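Local structure of protein toll (Drosophila melanogaster, 4LXR) at residues P36-T41 / V48-N53. The protein serves as the cell-surface receptor for the cleaved cytokine spaetzle C-106, switching on Toll signalling in dorsal-ventral patterning of the embryo and in antifungal immunity. Residues are numbered along the deposited sequence; the frame is centred on the assembly and turned at random.
Sequences PTFRLT and VQIMCN. With NAG (2-acetamido-2-deoxy-beta-D-glucopyranose), chain H.
Arg39 and Met51 exchange two backbone hydrogen bonds, Arg39 N to Met51 O and Met51 N to Arg39 O, each 2.9 Å. Thr41 and Gln49 repeat this reciprocal pattern, and Asn53 N reaches Thr37 O at 2.7 Å. Five such bonds and a 165° angle between strand directions establish antiparallel pairing. On the face carrying Thr41 and Gln49, one water accepts from Thr41 OG1 and donates to Arg39 O and Gln49 OE1; Gln49 NE2 is hydrogen-bonded to Gln76 OE1. A second water links Pro36 O to Asn53 ND2, the nitrogen joined covalently to C1 of the N-linked sugar. Arg39 and Met51 also pack on Lys15 and Ile13 of the spaetzle C-106 chain. Phe38, Leu40, Ile50 and Cys52 occupy the other face. Cys52 SG, disulfide-bonded to Cys80 and anti to its own carbonyl carbon (chi1 -71°), lies 3.6 Å from Phe38 CE1; its direction from the ring centroid, 73° off the normal, marks an edge-on sulfur-aromatic contact. The Ile50 side chain lies alongside those of Phe38 and Leu40, offering CG2 to Phe38 CD1 (4.1 Å) and CG1 to Leu40 CD2 (4.2 Å). With strand 24-29 antiparallel beside 38-43 and 74-78 parallel beside 47-52, this beta hairpin is characteristic of the disulfide-bonded N-terminal cap of a leucine-rich-repeat solenoid.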
loop_
_atom_site.group_PDB
_atom_site.type_symbol
_atom_site.label_atom_id
_atom_site.label_comp_id
_atom_site.label_asym_id
_atom_site.label_seq_id
_atom_site.Cartn_x
_atom_site.Cartn_y
_atom_site.Cartn_z
ATOM N N PRO A 36 -9.256 -18.855 37.127
ATOM C CA PRO A 36 -10.403 -18.505 37.973
ATOM C C PRO A 36 -11.699 -19.145 37.500
ATOM O O PRO A 36 -11.898 -19.336 36.297
ATOM C CB PRO A 36 -10.488 -16.976 37.844
ATOM C CG PRO A 36 -9.762 -16.654 36.585
ATOM C CD PRO A 36 -8.673 -17.671 36.466
ATOM N N THR A 37 -12.562 -19.475 38.455
ATOM C CA THR A 37 -13.865 -20.057 38.167
ATOM C C THR A 37 -14.701 -19.028 37.420
ATOM O O THR A 37 -15.434 -19.365 36.476
ATOM C CB THR A 37 -14.585 -20.474 39.462
ATOM O OG1 THR A 37 -13.726 -21.315 40.237
ATOM C CG2 THR A 37 -15.827 -21.249 39.154
ATOM N N PHE A 38 -14.569 -17.773 37.842
ATOM C CA PHE A 38 -15.299 -16.666 37.243
ATOM C C PHE A 38 -14.386 -15.498 36.956
ATOM O O PHE A 38 -13.508 -15.160 37.747
ATOM C CB PHE A 38 -16.429 -16.207 38.152
ATOM C CG PHE A 38 -17.439 -17.274 38.422
ATOM C CD1 PHE A 38 -18.401 -17.590 37.475
ATOM C CD2 PHE A 38 -17.417 -17.983 39.604
ATOM C CE1 PHE A 38 -19.331 -18.574 37.719
ATOM C CE2 PHE A 38 -18.345 -18.974 39.850
ATOM C CZ PHE A 38 -19.300 -19.270 38.905
ATOM N N ARG A 39 -14.605 -14.886 35.805
ATOM C CA ARG A 39 -13.947 -13.649 35.470
ATOM C C ARG A 39 -15.034 -12.724 34.982
ATOM O O ARG A 39 -15.633 -12.968 33.944
ATOM C CB ARG A 39 -12.898 -13.867 34.380
ATOM C CG ARG A 39 -12.047 -12.649 34.110
ATOM C CD ARG A 39 -11.058 -12.893 32.977
ATOM N NE ARG A 39 -10.322 -14.145 33.134
ATOM C CZ ARG A 39 -9.124 -14.243 33.703
ATOM N NH1 ARG A 39 -8.520 -13.164 34.175
ATOM N NH2 ARG A 39 -8.529 -15.426 33.800
ATOM N N LEU A 40 -15.306 -11.674 35.741
ATOM C CA LEU A 40 -16.365 -10.748 35.382
ATOM C C LEU A 40 -15.823 -9.437 34.857
ATOM O O LEU A 40 -14.924 -8.846 35.447
ATOM C CB LEU A 40 -17.275 -10.472 36.578
ATOM C CG LEU A 40 -18.204 -11.584 37.063
ATOM C CD1 LEU A 40 -17.510 -12.433 38.127
ATOM C CD2 LEU A 40 -19.431 -10.932 37.636
ATOM N N THR A 41 -16.380 -8.977 33.746
ATOM C CA THR A 41 -16.044 -7.660 33.231
ATOM C C THR A 41 -17.277 -6.780 33.341
ATOM O O THR A 41 -18.334 -7.085 32.781
ATOM C CB THR A 41 -15.575 -7.722 31.774
ATOM O OG1 THR A 41 -14.435 -8.582 31.679
ATOM C CG2 THR A 41 -15.209 -6.332 31.265
ATOM N N VAL A 48 -22.428 -6.416 31.538
ATOM C CA VAL A 48 -21.632 -7.276 32.393
ATOM C C VAL A 48 -21.339 -8.551 31.613
ATOM O O VAL A 48 -22.248 -9.155 31.052
ATOM C CB VAL A 48 -22.347 -7.586 33.736
ATOM C CG1 VAL A 48 -23.766 -8.120 33.501
ATOM C CG2 VAL A 48 -21.537 -8.571 34.563
ATOM N N GLN A 49 -20.064 -8.926 31.524
ATOM C CA GLN A 49 -19.709 -10.237 30.986
ATOM C C GLN A 49 -19.332 -11.191 32.110
ATOM O O GLN A 49 -18.517 -10.863 32.966
ATOM C CB GLN A 49 -18.572 -10.162 29.958
ATOM C CG GLN A 49 -18.145 -11.547 29.454
ATOM C CD GLN A 49 -16.964 -11.536 28.490
ATOM O OE1 GLN A 49 -15.802 -11.559 28.907
ATOM N NE2 GLN A 49 -17.258 -11.529 27.196
ATOM N N ILE A 50 -19.948 -12.366 32.130
ATOM C CA ILE A 50 -19.513 -13.403 33.046
ATOM C C ILE A 50 -18.822 -14.496 32.245
ATOM O O ILE A 50 -19.452 -15.167 31.431
ATOM C CB ILE A 50 -20.674 -13.988 33.857
ATOM C CG1 ILE A 50 -21.461 -12.868 34.528
ATOM C CG2 ILE A 50 -20.154 -14.957 34.902
ATOM C CD1 ILE A 50 -22.875 -13.257 34.872
ATOM N N MET A 51 -17.511 -14.632 32.442
ATOM C CA MET A 51 -16.744 -15.682 31.791
ATOM C C MET A 51 -16.536 -16.769 32.825
ATOM O O MET A 51 -16.010 -16.512 33.901
ATOM C CB MET A 51 -15.412 -15.146 31.261
ATOM C CG MET A 51 -14.418 -16.220 30.817
ATOM S SD MET A 51 -14.713 -16.888 29.163
ATOM C CE MET A 51 -14.589 -15.396 28.175
ATOM N N CYS A 52 -16.995 -17.976 32.507
ATOM C CA CYS A 52 -17.010 -19.073 33.463
ATOM C C CYS A 52 -15.958 -20.103 33.110
ATOM O O CYS A 52 -15.649 -20.311 31.936
ATOM C CB CYS A 52 -18.375 -19.779 33.451
ATOM S SG CYS A 52 -19.786 -18.867 34.156
ATOM N N ASN A 53 -15.431 -20.762 34.132
ATOM C CA ASN A 53 -14.642 -21.972 33.947
ATOM C C ASN A 53 -15.079 -22.955 35.021
ATOM O O ASN A 53 -14.503 -22.989 36.101
ATOM C CB ASN A 53 -13.142 -21.691 34.053
ATOM C CG ASN A 53 -12.293 -22.846 33.559
ATOM O OD1 ASN A 53 -12.752 -23.988 33.527
ATOM N ND2 ASN A 53 -11.049 -22.548 33.158
HETATM C C1 NAG H . -10.181 -23.702 33.039
HETATM C C2 NAG H . -9.094 -23.520 31.976
HETATM C C3 NAG H . -8.243 -24.787 31.868
HETATM C C4 NAG H . -7.733 -25.231 33.233
HETATM C C5 NAG H . -8.867 -25.295 34.251
HETATM C C6 NAG H . -8.364 -25.539 35.653
HETATM C C7 NAG H . -9.712 -21.946 30.190
HETATM C C8 NAG H . -10.340 -21.799 28.837
HETATM N N2 NAG H . -9.671 -23.188 30.684
HETATM O O3 NAG H . -7.135 -24.546 31.006
HETATM O O4 NAG H . -7.173 -26.534 33.117
HETATM O O5 NAG H . -9.579 -24.050 34.281
HETATM O O6 NAG H . -9.290 -26.309 36.407
HETATM O O7 NAG H . -9.273 -20.984 30.811
HETATM O O HOH W 1 -13.411 -17.883 34.073
HETATM O O HOH W 2 -10.252 -20.204 34.056
HETATM O O HOH W 3 -15.049 -11.342 31.558
#